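Local atomic coordinates of sensor protein (Rhodopseudomonas palustris, PDB entry 2OOL), a protein that senses light through a bound biliverdin chromophore and, as a probable histidine kinase, is thought to pass the signal on by phosphorylation. Residues S214-A219 / L270-N275; Q220-Y225 / N290-M295; I236-S241 / L262-P267. One frame throughout, in Å; residues are numbered along the deposited sequence.

Contact 1. Residues S214-A219 / L270-N275. With LBV (3-[2-[(Z)-[3-(2-carboxyethyl)-5-[(Z)-(4-ethenyl-3-methyl-5-oxidanylidene-pyrrol-2-ylidene)methyl]-4-methyl-pyrrol-1-ium -2-ylidene]methyl]-5-[(Z)-[(3E)-3-ethylidene-4-methyl-5-oxidanylidene-pyrrolidin-2-ylidene]methyl]-4-methyl-1H-pyrrol-3- yl]propanoic acid), chain C.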
loop_
_atom_site.group_PDB
_atom_site.type_symbol
_atom_site.label_atom_id
_atom_site.label_comp_id
_atom_site.label_asym_id
_atom_site.label_seq_id
_atom_site.Cartn_x
_atom_site.Cartn_y
_atom_site.Cartn_z
ATOM N N SER A 214 33.186 7.689 -7.738
ATOM C CA SER A 214 32.892 7.480 -6.317
ATOM C C SER A 214 32.719 8.756 -5.484
ATOM O O SER A 214 31.935 8.787 -4.545
ATOM C CB SER A 214 34.020 6.700 -5.698
ATOM O OG SER A 214 35.193 7.497 -5.763
ATOM N N SER A 215 33.472 9.796 -5.807
ATOM C CA SER A 215 33.396 11.069 -5.081
ATOM C C SER A 215 32.055 11.795 -5.236
ATOM O O SER A 215 31.820 12.791 -4.573
ATOM C CB SER A 215 34.476 12.013 -5.595
ATOM O OG SER A 215 34.226 12.369 -6.962
ATOM N N ASP A 216 31.210 11.363 -6.167
ATOM C CA ASP A 216 29.888 11.973 -6.296
ATOM C C ASP A 216 28.969 11.655 -5.114
ATOM O O ASP A 216 28.040 12.411 -4.868
ATOM C CB ASP A 216 29.214 11.547 -7.586
ATOM C CG ASP A 216 29.808 12.221 -8.819
ATOM O OD1 ASP A 216 30.854 12.913 -8.703
ATOM O OD2 ASP A 216 29.224 12.048 -9.919
ATOM N N ILE A 217 29.206 10.536 -4.427
ATOM C CA ILE A 217 28.486 10.191 -3.194
ATOM C C ILE A 217 29.558 9.754 -2.185
ATOM O O ILE A 217 29.763 8.557 -1.984
ATOM C CB ILE A 217 27.434 9.067 -3.385
ATOM C CG1 ILE A 217 26.550 9.334 -4.623
ATOM C CG2 ILE A 217 26.569 8.946 -2.142
ATOM C CD1 ILE A 217 25.444 8.275 -4.888
ATOM N N PRO A 218 30.241 10.730 -1.544
ATOM C CA PRO A 218 31.434 10.475 -0.747
ATOM C C PRO A 218 31.153 9.647 0.489
ATOM O O PRO A 218 29.991 9.323 0.797
ATOM C CB PRO A 218 31.941 11.869 -0.419
ATOM C CG PRO A 218 30.721 12.722 -0.493
ATOM C CD PRO A 218 29.890 12.156 -1.545
ATOM N N ALA A 219 32.230 9.273 1.168
ATOM C CA ALA A 219 32.210 8.234 2.211
ATOM C C ALA A 219 31.311 8.540 3.395
ATOM O O ALA A 219 30.680 7.640 3.953
ATOM C CB ALA A 219 33.680 7.882 2.706
ATOM N N LEU A 270 24.267 20.528 -3.641
ATOM C CA LEU A 270 23.262 21.386 -4.275
ATOM C C LEU A 270 23.772 21.950 -5.608
ATOM O O LEU A 270 23.026 22.024 -6.601
ATOM C CB LEU A 270 22.822 22.496 -3.355
ATOM C CG LEU A 270 22.046 22.024 -2.109
ATOM C CD1 LEU A 270 21.754 23.242 -1.241
ATOM C CD2 LEU A 270 20.762 21.257 -2.481
ATOM N N GLU A 271 25.040 22.328 -5.635
ATOM C CA GLU A 271 25.670 22.926 -6.827
ATOM C C GLU A 271 25.824 21.871 -7.927
ATOM O O GLU A 271 25.662 22.151 -9.116
ATOM C CB GLU A 271 27.000 23.542 -6.395
ATOM C CG GLU A 271 27.984 23.970 -7.474
ATOM C CD GLU A 271 29.171 24.811 -6.875
ATOM O OE1 GLU A 271 29.026 25.327 -5.717
ATOM O OE2 GLU A 271 30.235 24.950 -7.554
ATOM N N TYR A 272 26.126 20.647 -7.519
ATOM C CA TYR A 272 26.104 19.501 -8.410
ATOM C C TYR A 272 24.764 19.385 -9.114
ATOM O O TYR A 272 24.697 19.133 -10.323
ATOM C CB TYR A 272 26.330 18.236 -7.597
ATOM C CG TYR A 272 26.274 16.944 -8.378
ATOM C CD1 TYR A 272 25.092 16.200 -8.458
ATOM C CD2 TYR A 272 27.412 16.432 -8.973
ATOM C CE1 TYR A 272 25.046 15.005 -9.157
ATOM C CE2 TYR A 272 27.385 15.228 -9.679
ATOM C CZ TYR A 272 26.207 14.519 -9.769
ATOM O OH TYR A 272 26.206 13.314 -10.466
ATOM N N MET A 273 23.688 19.533 -8.341
ATOM C CA MET A 273 22.341 19.404 -8.901
ATOM C C MET A 273 21.964 20.580 -9.796
ATOM O O MET A 273 21.274 20.396 -10.786
ATOM C CB MET A 273 21.322 19.219 -7.796
ATOM C CG MET A 273 21.482 17.927 -7.049
ATOM S SD MET A 273 21.302 16.507 -8.117
ATOM C CE MET A 273 19.635 16.789 -8.746
ATOM N N VAL A 274 22.411 21.783 -9.458
ATOM C CA VAL A 274 22.262 22.922 -10.365
ATOM C C VAL A 274 22.833 22.603 -11.762
ATOM O O VAL A 274 22.160 22.814 -12.807
ATOM C CB VAL A 274 22.896 24.206 -9.758
ATOM C CG1 VAL A 274 23.028 25.292 -10.811
ATOM C CG2 VAL A 274 22.056 24.703 -8.581
ATOM N N ASN A 275 24.047 22.046 -11.779
ATOM C CA ASN A 275 24.701 21.642 -13.023
ATOM C C ASN A 275 24.000 20.496 -13.702
ATOM O O ASN A 275 24.014 20.388 -14.929
ATOM C CB ASN A 275 26.174 21.290 -12.782
ATOM C CG ASN A 275 26.949 22.455 -12.179
ATOM O OD1 ASN A 275 26.531 23.612 -12.295
ATOM N ND2 ASN A 275 28.059 22.157 -11.490
HETATM C C1A LBV C . 30.225 15.843 -5.809
HETATM C C1B LBV C . 28.104 15.134 -1.968
HETATM O O1B LBV C . 23.999 16.434 2.865
HETATM C C1C LBV C . 24.459 12.763 -3.269
HETATM O O1C LBV C . 19.317 12.061 -3.608
HETATM C C1D LBV C . 24.002 11.311 -7.755
HETATM C C2A LBV C . 31.584 16.253 -5.299
HETATM C C2B LBV C . 27.672 15.207 -0.637
HETATM O O2B LBV C . 23.032 14.511 2.403
HETATM C C2C LBV C . 23.245 12.055 -3.389
HETATM O O2C LBV C . 20.171 13.961 -4.354
HETATM C C2D LBV C . 24.563 10.615 -8.846
HETATM C C3A LBV C . 31.281 16.152 -3.793
HETATM C C3B LBV C . 26.426 14.591 -0.551
HETATM C C3C LBV C . 23.205 11.552 -4.679
HETATM C C3D LBV C . 23.524 10.369 -9.718
HETATM C C4A LBV C . 29.936 15.733 -3.605
HETATM C C4B LBV C . 26.118 14.089 -1.850
HETATM C C4C LBV C . 24.363 11.977 -5.352
HETATM C C4D LBV C . 22.369 10.923 -9.147
HETATM C CAA LBV C . 32.182 16.411 -2.735
HETATM C CAB LBV C . 25.574 14.479 0.723
HETATM C CAC LBV C . 22.102 11.810 -2.375
HETATM C CAD LBV C . 23.659 9.732 -10.928
HETATM C CBA LBV C . 33.696 16.800 -2.820
HETATM C CBB LBV C . 24.440 15.484 0.746
HETATM C CBC LBV C . 21.114 13.019 -2.353
HETATM C CBD LBV C . 22.590 9.479 -11.781
HETATM C CGB LBV C . 23.764 15.466 2.131
HETATM C CGC LBV C . 20.100 13.021 -3.542
HETATM C CHB LBV C . 29.381 15.595 -2.319
HETATM C CHC LBV C . 24.884 13.409 -2.087
HETATM C CHD LBV C . 24.762 11.711 -6.664
HETATM C CMA LBV C . 31.853 17.703 -5.730
HETATM C CMB LBV C . 28.420 15.887 0.532
HETATM C CMC LBV C . 22.028 10.688 -5.184
HETATM C CMD LBV C . 26.024 10.172 -9.074
HETATM N N_A LBV C . 29.367 15.566 -4.805
HETATM O O_A LBV C . 29.925 15.764 -6.997
HETATM N N_B LBV C . 27.156 14.446 -2.626
HETATM N N_C LBV C . 25.062 12.693 -4.468
HETATM N N_D LBV C . 22.714 11.484 -7.989
HETATM O O_D LBV C . 21.211 10.928 -9.599
#
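Asp216 and Tyr272 meet between the ring A oxygen and the ring D methyl of LBV, in the GAF domain pocket. OD2 of Asp216 lies 3.3 Å from OH of Tyr272. The side chains cross at about a right angle, with carboxylate and phenol planes 67° apart. Tyr272 reaches across from helix 267-276 because its CG is anti to the backbone N (chi1 177°).

The hydrogen bonds run from the ligand to the backbone: two pyrrole nitrogens donate to O of Asp216. N_B of LBV is 3.2 Å from Asp216 O, and N_C of LBV is 3.0 Å from it. Both bonds are bent, and the one from N_C is weak.

Packing does the rest. CD of Pro218 touches C1B of LBV at 3.5 Å, and CG1 of Ile217 touches C4C of LBV at 3.5 Å. On the helix side, CD2 of Tyr272 comes within 3.3 Å of the lactam oxygen O_A of LBV.

One backbone oxygen thus serves both inner nitrogens, which keeps the N-H groups of rings B and C turned to the same side. A partly negative carbonyl there would probably favour protonated ring nitrogens.

Contact 2. Residues Q220-Y225 / N290-M295; sequences QSRALY and NRLWGM. With LBV (3-[2-[(Z)-[3-(2-carboxyethyl)-5-[(Z)-(4-ethenyl-3-methyl-5-oxidanylidene-pyrrol-2-ylidene)methyl]-4-methyl-pyrrol-1-ium -2-ylidene]methyl]-5-[(Z)-[(3E)-3-ethylidene-4-methyl-5-oxidanylidene-pyrrolidin-2-ylidene]methyl]-4-methyl-1H-pyrrol-3- yl]propanoic acid), chain C.
Tyr225 and Leu292 join helix 219-227 to strand 291-300 of the six-stranded antiparallel GAF sheet. The short segments run nearly perpendicular, 98° between their directions, with axes 8.6 Å apart. The contact is buried and apolar.

Leu292 works through its two methyl branches. Its CG stands anti to the backbone N (chi1 -153°), and the side chain points at the helix. CD2 packs against the helix backbone, 3.6 Å from O of Arg222, and also touches CB and CG there. CD2 of Leu292 is 4.2 Å from CB of Tyr225. CD1 sits near O of Tyr225. The chain of Arg222 then bends at chi3 and leads its guanidinium away. NE of Arg222 bonds to O of Ile217.

Met295 curls at chi2 and chi3, so its methyl is the part that touches. CE of Met295 is 3.7 Å from CD2 of Tyr225, the side chains crossing at about a right angle. The sulfur makes an oblique Met-aromatic contact: SD of Met295 is 5.3 Å from the centroid of the Tyr225 ring, 56° off its normal.

The Tyr225 ring also has Ser221 O over one face, offset toward the rim. CG of Tyr225 is anti to the carbonyl carbon, which sends the ring past Met295 to the propionate. OH of Tyr225 donates to the propionate oxygen O2B of LBV at 2.7 Å, and O2B lies in the ring plane.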
loop_
_atom_site.group_PDB
_atom_site.type_symbol
_atom_site.label_atom_id
_atom_site.label_comp_id
_atom_site.label_asym_id
_atom_site.label_seq_id
_atom_site.Cartn_x
_atom_site.Cartn_y
_atom_site.Cartn_z
ATOM N N GLN A 220 31.273 9.787 3.839
ATOM C CA GLN A 220 30.450 10.113 5.026
ATOM C C GLN A 220 28.951 10.093 4.635
ATOM O O GLN A 220 28.077 9.729 5.423
ATOM C CB GLN A 220 30.911 11.426 5.676
ATOM C CG GLN A 220 30.336 12.706 5.093
ATOM C CD GLN A 220 30.951 13.118 3.768
ATOM O OE1 GLN A 220 31.195 12.286 2.919
ATOM N NE2 GLN A 220 31.227 14.408 3.605
ATOM N N SER A 221 28.666 10.475 3.402
ATOM C CA SER A 221 27.290 10.438 2.854
ATOM C C SER A 221 26.807 9.017 2.772
ATOM O O SER A 221 25.704 8.702 3.169
ATOM C CB SER A 221 27.252 11.055 1.441
ATOM O OG SER A 221 27.864 12.346 1.475
ATOM N N ARG A 222 27.645 8.148 2.234
ATOM C CA ARG A 222 27.300 6.726 2.121
ATOM C C ARG A 222 27.093 6.049 3.450
ATOM O O ARG A 222 26.173 5.247 3.571
ATOM C CB ARG A 222 28.365 5.988 1.384
ATOM C CG ARG A 222 28.283 6.174 -0.040
ATOM C CD ARG A 222 29.167 5.228 -0.744
ATOM N NE ARG A 222 30.394 5.894 -1.158
ATOM C CZ ARG A 222 31.578 5.703 -0.643
ATOM N NH1 ARG A 222 31.762 4.845 0.370
ATOM N NH2 ARG A 222 32.587 6.388 -1.152
ATOM N N ALA A 223 27.964 6.325 4.427
ATOM C CA ALA A 223 27.743 5.890 5.845
ATOM C C ALA A 223 26.366 6.375 6.393
ATOM O O ALA A 223 25.574 5.582 6.937
ATOM C CB ALA A 223 28.948 6.371 6.797
ATOM N N LEU A 224 26.057 7.655 6.243
ATOM C CA LEU A 224 24.729 8.159 6.662
ATOM C C LEU A 224 23.606 7.450 5.920
ATOM O O LEU A 224 22.654 6.982 6.531
ATOM C CB LEU A 224 24.608 9.665 6.441
ATOM C CG LEU A 224 23.283 10.341 6.913
ATOM C CD1 LEU A 224 23.021 10.150 8.386
ATOM C CD2 LEU A 224 23.327 11.822 6.653
ATOM N N TYR A 225 23.727 7.339 4.603
ATOM C CA TYR A 225 22.663 6.715 3.827
ATOM C C TYR A 225 22.477 5.241 4.104
ATOM O O TYR A 225 21.456 4.703 3.760
ATOM C CB TYR A 225 22.856 6.949 2.367
ATOM C CG TYR A 225 22.963 8.385 1.978
ATOM C CD1 TYR A 225 22.483 9.421 2.801
ATOM C CD2 TYR A 225 23.543 8.732 0.780
ATOM C CE1 TYR A 225 22.606 10.733 2.424
ATOM C CE2 TYR A 225 23.638 10.039 0.393
ATOM C CZ TYR A 225 23.169 11.035 1.218
ATOM O OH TYR A 225 23.282 12.340 0.805
ATOM N N ASN A 290 24.047 -5.004 5.595
ATOM C CA ASN A 290 24.468 -3.779 6.266
ATOM C C ASN A 290 25.450 -2.951 5.439
ATOM O O ASN A 290 26.292 -2.213 5.974
ATOM C CB ASN A 290 25.068 -4.097 7.639
ATOM C CG ASN A 290 24.023 -4.579 8.655
ATOM O OD1 ASN A 290 24.104 -5.708 9.158
ATOM N ND2 ASN A 290 23.068 -3.721 8.984
ATOM N N ARG A 291 25.294 -3.034 4.127
ATOM C CA ARG A 291 26.180 -2.384 3.194
ATOM C C ARG A 291 25.308 -1.760 2.103
ATOM O O ARG A 291 24.317 -2.357 1.700
ATOM C CB ARG A 291 27.094 -3.455 2.616
ATOM C CG ARG A 291 28.388 -3.005 2.011
ATOM C CD ARG A 291 29.086 -4.259 1.408
ATOM N NE ARG A 291 30.259 -4.014 0.564
ATOM C CZ ARG A 291 31.500 -3.752 1.006
ATOM N NH1 ARG A 291 31.786 -3.630 2.322
ATOM N NH2 ARG A 291 32.480 -3.585 0.105
ATOM N N LEU A 292 25.687 -0.582 1.628
ATOM C CA LEU A 292 24.967 0.128 0.563
ATOM C C LEU A 292 25.202 -0.573 -0.794
ATOM O O LEU A 292 26.320 -0.630 -1.309
ATOM C CB LEU A 292 25.389 1.618 0.557
ATOM C CG LEU A 292 24.458 2.727 0.048
ATOM C CD1 LEU A 292 23.031 2.662 0.630
ATOM C CD2 LEU A 292 25.093 4.085 0.314
ATOM N N TRP A 293 24.150 -1.167 -1.343
ATOM C CA TRP A 293 24.254 -1.857 -2.621
ATOM C C TRP A 293 24.047 -0.911 -3.778
ATOM O O TRP A 293 24.602 -1.104 -4.865
ATOM C CB TRP A 293 23.223 -2.981 -2.652
ATOM C CG TRP A 293 23.167 -3.768 -3.923
ATOM C CD1 TRP A 293 23.767 -4.968 -4.167
ATOM C CD2 TRP A 293 22.422 -3.442 -5.116
ATOM N NE1 TRP A 293 23.460 -5.400 -5.437
ATOM C CE2 TRP A 293 22.635 -4.483 -6.036
ATOM C CE3 TRP A 293 21.615 -2.368 -5.491
ATOM C CZ2 TRP A 293 22.075 -4.482 -7.308
ATOM C CZ3 TRP A 293 21.051 -2.368 -6.764
ATOM C CH2 TRP A 293 21.278 -3.425 -7.646
ATOM N N GLY A 294 23.196 0.081 -3.548
ATOM C CA GLY A 294 22.768 1.047 -4.569
ATOM C C GLY A 294 21.747 2.055 -4.026
ATOM O O GLY A 294 21.466 2.094 -2.825
ATOM N N MET A 295 21.207 2.878 -4.932
ATOM C CA MET A 295 20.213 3.898 -4.599
ATOM C C MET A 295 19.171 4.012 -5.711
ATOM O O MET A 295 19.497 3.827 -6.883
ATOM C CB MET A 295 20.870 5.275 -4.492
ATOM C CG MET A 295 22.097 5.351 -3.657
ATOM S SD MET A 295 21.840 6.113 -2.033
ATOM C CE MET A 295 22.173 7.814 -2.510
HETATM C C1A LBV C . 30.225 15.843 -5.809
HETATM C C1B LBV C . 28.104 15.134 -1.968
HETATM O O1B LBV C . 23.999 16.434 2.865
HETATM C C1C LBV C . 24.459 12.763 -3.269
HETATM O O1C LBV C . 19.317 12.061 -3.608
HETATM C C1D LBV C . 24.002 11.311 -7.755
HETATM C C2A LBV C . 31.584 16.253 -5.299
HETATM C C2B LBV C . 27.672 15.207 -0.637
HETATM O O2B LBV C . 23.032 14.511 2.403
HETATM C C2C LBV C . 23.245 12.055 -3.389
HETATM O O2C LBV C . 20.171 13.961 -4.354
HETATM C C2D LBV C . 24.563 10.615 -8.846
HETATM C C3A LBV C . 31.281 16.152 -3.793
HETATM C C3B LBV C . 26.426 14.591 -0.551
HETATM C C3C LBV C . 23.205 11.552 -4.679
HETATM C C3D LBV C . 23.524 10.369 -9.718
HETATM C C4A LBV C . 29.936 15.733 -3.605
HETATM C C4B LBV C . 26.118 14.089 -1.850
HETATM C C4C LBV C . 24.363 11.977 -5.352
HETATM C C4D LBV C . 22.369 10.923 -9.147
HETATM C CAA LBV C . 32.182 16.411 -2.735
HETATM C CAB LBV C . 25.574 14.479 0.723
HETATM C CAC LBV C . 22.102 11.810 -2.375
HETATM C CAD LBV C . 23.659 9.732 -10.928
HETATM C CBA LBV C . 33.696 16.800 -2.820
HETATM C CBB LBV C . 24.440 15.484 0.746
HETATM C CBC LBV C . 21.114 13.019 -2.353
HETATM C CBD LBV C . 22.590 9.479 -11.781
HETATM C CGB LBV C . 23.764 15.466 2.131
HETATM C CGC LBV C . 20.100 13.021 -3.542
HETATM C CHB LBV C . 29.381 15.595 -2.319
HETATM C CHC LBV C . 24.884 13.409 -2.087
HETATM C CHD LBV C . 24.762 11.711 -6.664
HETATM C CMA LBV C . 31.853 17.703 -5.730
HETATM C CMB LBV C . 28.420 15.887 0.532
HETATM C CMC LBV C . 22.028 10.688 -5.184
HETATM C CMD LBV C . 26.024 10.172 -9.074
HETATM N N_A LBV C . 29.367 15.566 -4.805
HETATM O O_A LBV C . 29.925 15.764 -6.997
HETATM N N_B LBV C . 27.156 14.446 -2.626
HETATM N N_C LBV C . 25.062 12.693 -4.468
HETATM N N_D LBV C . 22.714 11.484 -7.989
HETATM O O_D LBV C . 21.211 10.928 -9.599
#

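Contact 3. Residues I236-S241 / L262-P267; sequences IGYRPS and LRSVSP. With LBV (3-[2-[(Z)-[3-(2-carboxyethyl)-5-[(Z)-(4-ethenyl-3-methyl-5-oxidanylidene-pyrrol-2-ylidene)methyl]-4-methyl-pyrrol-1-ium -2-ylidene]methyl]-5-[(Z)-[(3E)-3-ethylidene-4-methyl-5-oxidanylidene-pyrrolidin-2-ylidene]methyl]-4-methyl-1H-pyrrol-3- yl]propanoic acid), chain C.
Tyr238 meets Ser264 and Val265 through its hydroxyl. OH of Tyr238 accepts a hydrogen bond from the backbone N of Val265 at 2.9 Å, with an N-H...O angle of 147°. OG of Ser264 lies beside this hydroxyl, in the ring plane, but too close to be trusted; a bond is doubtful. Pro240 packs against the same OG through CB and CG.

Water 1 adds a link. It donates to O of Val265 at 3.0 Å and makes a weak contact with the Tyr238 hydroxyl.

Residues beside Ser264 and Val265 in the 262-267 segment bind the chromophore. Arg263 grips one propionate of LBV end-on with two nitrogens. NH1 of Arg263 donates to O2B of LBV at 2.8 Å, and NH2 to O1B at 2.8 Å, nearly straight at 174°. A bend at chi3 (61°) turns the guanidinium to the carboxylate. The backbone N of Ser266 adds a third bond, 3.0 Å to O1B of LBV.

Further out, Arg263 NH2 also bonds to Ile33 O. Ser266 is the N-cap of helix 267-276: its OG makes weak bonds to N of Thr268 and N of His269, and also bonds to OE1 of Glu31.

The charge pairing would probably keep this propionate ionised. The bond to Tyr238 probably helps to position the backbone at Val265, between Arg263 and Ser266, two of the residues that hold the carboxylate.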
loop_
_atom_site.group_PDB
_atom_site.type_symbol
_atom_site.label_atom_id
_atom_site.label_comp_id
_atom_site.label_asym_id
_atom_site.label_seq_id
_atom_site.Cartn_x
_atom_site.Cartn_y
_atom_site.Cartn_z
ATOM N N ILE A 236 16.136 22.594 -4.602
ATOM C CA ILE A 236 17.589 22.671 -4.435
ATOM C C ILE A 236 18.048 24.108 -4.234
ATOM O O ILE A 236 19.202 24.344 -3.894
ATOM C CB ILE A 236 18.435 22.012 -5.620
ATOM C CG1 ILE A 236 18.280 22.821 -6.932
ATOM C CG2 ILE A 236 18.082 20.488 -5.782
ATOM C CD1 ILE A 236 19.160 22.403 -8.172
ATOM N N GLY A 237 17.172 25.076 -4.453
ATOM C CA GLY A 237 17.537 26.505 -4.308
ATOM C C GLY A 237 17.164 27.094 -2.966
ATOM O O GLY A 237 17.342 28.298 -2.737
ATOM N N TYR A 238 16.708 26.250 -2.042
ATOM C CA TYR A 238 16.257 26.711 -0.760
ATOM C C TYR A 238 17.318 27.548 -0.037
ATOM O O TYR A 238 18.513 27.399 -0.247
ATOM C CB TYR A 238 15.843 25.512 0.107
ATOM C CG TYR A 238 16.995 24.722 0.739
ATOM C CD1 TYR A 238 17.651 23.712 0.046
ATOM C CD2 TYR A 238 17.438 25.021 2.005
ATOM C CE1 TYR A 238 18.687 22.968 0.631
ATOM C CE2 TYR A 238 18.474 24.294 2.593
ATOM C CZ TYR A 238 19.089 23.272 1.904
ATOM O OH TYR A 238 20.125 22.597 2.503
ATOM N N ARG A 239 16.852 28.429 0.831
ATOM C CA ARG A 239 17.698 29.175 1.745
ATOM C C ARG A 239 17.619 28.445 3.075
ATOM O O ARG A 239 16.525 28.357 3.644
ATOM C CB ARG A 239 17.120 30.576 1.874
ATOM C CG ARG A 239 17.889 31.533 2.747
ATOM C CD ARG A 239 17.261 32.981 2.691
ATOM N NE ARG A 239 17.005 33.408 1.289
ATOM C CZ ARG A 239 16.587 34.625 0.935
ATOM N NH1 ARG A 239 16.376 35.576 1.859
ATOM N NH2 ARG A 239 16.389 34.909 -0.357
ATOM N N PRO A 240 18.756 27.891 3.567
ATOM C CA PRO A 240 18.755 27.191 4.838
ATOM C C PRO A 240 18.233 28.072 5.965
ATOM O O PRO A 240 18.531 29.274 5.998
ATOM C CB PRO A 240 20.245 26.877 5.069
ATOM C CG PRO A 240 20.829 26.794 3.666
ATOM C CD PRO A 240 20.101 27.876 2.939
ATOM N N SER A 241 17.498 27.464 6.894
ATOM C CA SER A 241 16.971 28.170 8.062
ATOM C C SER A 241 17.655 27.623 9.300
ATOM O O SER A 241 17.486 26.449 9.640
ATOM C CB SER A 241 15.447 27.981 8.142
ATOM O OG SER A 241 14.871 28.533 9.323
ATOM N N LEU A 262 14.355 17.115 7.618
ATOM C CA LEU A 262 14.573 18.478 7.072
ATOM C C LEU A 262 16.014 18.973 7.104
ATOM O O LEU A 262 16.261 20.092 6.716
ATOM C CB LEU A 262 13.716 19.518 7.846
ATOM C CG LEU A 262 12.197 19.283 7.947
ATOM C CD1 LEU A 262 11.503 20.236 8.920
ATOM C CD2 LEU A 262 11.589 19.389 6.595
ATOM N N ARG A 263 16.961 18.154 7.559
ATOM C CA ARG A 263 18.373 18.519 7.657
ATOM C C ARG A 263 18.785 19.230 6.395
ATOM O O ARG A 263 18.513 18.768 5.300
ATOM C CB ARG A 263 19.224 17.260 7.825
ATOM C CG ARG A 263 20.750 17.452 7.814
ATOM C CD ARG A 263 21.525 16.119 7.955
ATOM N NE ARG A 263 21.252 15.174 6.854
ATOM C CZ ARG A 263 21.789 15.238 5.639
ATOM N NH1 ARG A 263 21.407 14.366 4.677
ATOM N NH2 ARG A 263 22.696 16.155 5.377
ATOM N N SER A 264 19.463 20.354 6.536
ATOM C CA SER A 264 20.008 21.020 5.348
ATOM C C SER A 264 21.160 20.182 4.818
ATOM O O SER A 264 21.937 19.645 5.615
ATOM C CB SER A 264 20.545 22.375 5.785
ATOM O OG SER A 264 20.806 23.151 4.680
ATOM N N VAL A 265 21.308 20.124 3.492
ATOM C CA VAL A 265 22.247 19.249 2.847
ATOM C C VAL A 265 23.461 20.009 2.316
ATOM O O VAL A 265 23.444 21.218 2.255
ATOM C CB VAL A 265 21.573 18.452 1.685
ATOM C CG1 VAL A 265 20.438 17.612 2.237
ATOM C CG2 VAL A 265 21.100 19.373 0.647
ATOM N N SER A 266 24.531 19.295 1.992
ATOM C CA SER A 266 25.770 19.936 1.567
ATOM C C SER A 266 25.531 20.867 0.372
ATOM O O SER A 266 24.981 20.429 -0.629
ATOM C CB SER A 266 26.772 18.873 1.078
ATOM O OG SER A 266 27.802 19.442 0.296
ATOM N N PRO A 267 26.004 22.114 0.471
ATOM C CA PRO A 267 26.034 23.088 -0.610
ATOM C C PRO A 267 26.699 22.563 -1.860
ATOM O O PRO A 267 26.240 22.877 -2.920
ATOM C CB PRO A 267 26.903 24.214 -0.033
ATOM C CG PRO A 267 26.640 24.166 1.394
ATOM C CD PRO A 267 26.559 22.691 1.708
HETATM C C1A LBV C . 30.225 15.843 -5.809
HETATM C C1B LBV C . 28.104 15.134 -1.968
HETATM O O1B LBV C . 23.999 16.434 2.865
HETATM C C1C LBV C . 24.459 12.763 -3.269
HETATM O O1C LBV C . 19.317 12.061 -3.608
HETATM C C1D LBV C . 24.002 11.311 -7.755
HETATM C C2A LBV C . 31.584 16.253 -5.299
HETATM C C2B LBV C . 27.672 15.207 -0.637
HETATM O O2B LBV C . 23.032 14.511 2.403
HETATM C C2C LBV C . 23.245 12.055 -3.389
HETATM O O2C LBV C . 20.171 13.961 -4.354
HETATM C C2D LBV C . 24.563 10.615 -8.846
HETATM C C3A LBV C . 31.281 16.152 -3.793
HETATM C C3B LBV C . 26.426 14.591 -0.551
HETATM C C3C LBV C . 23.205 11.552 -4.679
HETATM C C3D LBV C . 23.524 10.369 -9.718
HETATM C C4A LBV C . 29.936 15.733 -3.605
HETATM C C4B LBV C . 26.118 14.089 -1.850
HETATM C C4C LBV C . 24.363 11.977 -5.352
HETATM C C4D LBV C . 22.369 10.923 -9.147
HETATM C CAA LBV C . 32.182 16.411 -2.735
HETATM C CAB LBV C . 25.574 14.479 0.723
HETATM C CAC LBV C . 22.102 11.810 -2.375
HETATM C CAD LBV C . 23.659 9.732 -10.928
HETATM C CBA LBV C . 33.696 16.800 -2.820
HETATM C CBB LBV C . 24.440 15.484 0.746
HETATM C CBC LBV C . 21.114 13.019 -2.353
HETATM C CBD LBV C . 22.590 9.479 -11.781
HETATM C CGB LBV C . 23.764 15.466 2.131
HETATM C CGC LBV C . 20.100 13.021 -3.542
HETATM C CHB LBV C . 29.381 15.595 -2.319
HETATM C CHC LBV C . 24.884 13.409 -2.087
HETATM C CHD LBV C . 24.762 11.711 -6.664
HETATM C CMA LBV C . 31.853 17.703 -5.730
HETATM C CMB LBV C . 28.420 15.887 0.532
HETATM C CMC LBV C . 22.028 10.688 -5.184
HETATM C CMD LBV C . 26.024 10.172 -9.074
HETATM N N_A LBV C . 29.367 15.566 -4.805
HETATM O O_A LBV C . 29.925 15.764 -6.997
HETATM N N_B LBV C . 27.156 14.446 -2.626
HETATM N N_C LBV C . 25.062 12.693 -4.468
HETATM N N_D LBV C . 22.714 11.484 -7.989
HETATM O O_D LBV C . 21.211 10.928 -9.599
HETATM O O HOH W 1 23.034 24.171 2.100
#

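How the contacts relate
The three contacts surround one bilin within the GAF domain, and all of them touch LBV. Contact 1 lies 14 Å from each of the others, centre to centre. Contacts 2 and 3 are 21 Å apart, yet meet at the same propionate: Tyr225 and Arg263 both bond to its O2B. CD2 of Leu224 also touches NH1 of Arg263 at 3.7 Å. Contacts 1 and 2 share the turn into helix 219-227, and CD1 of Ile217 packs against CE of Met295 at 4.1 Å. Contacts 1 and 3 join at helix 267-276, with CD1 of Leu270 3.6 Å from CE1 of Tyr238. Contact 3 falls between the two segments of contact 1 in sequence.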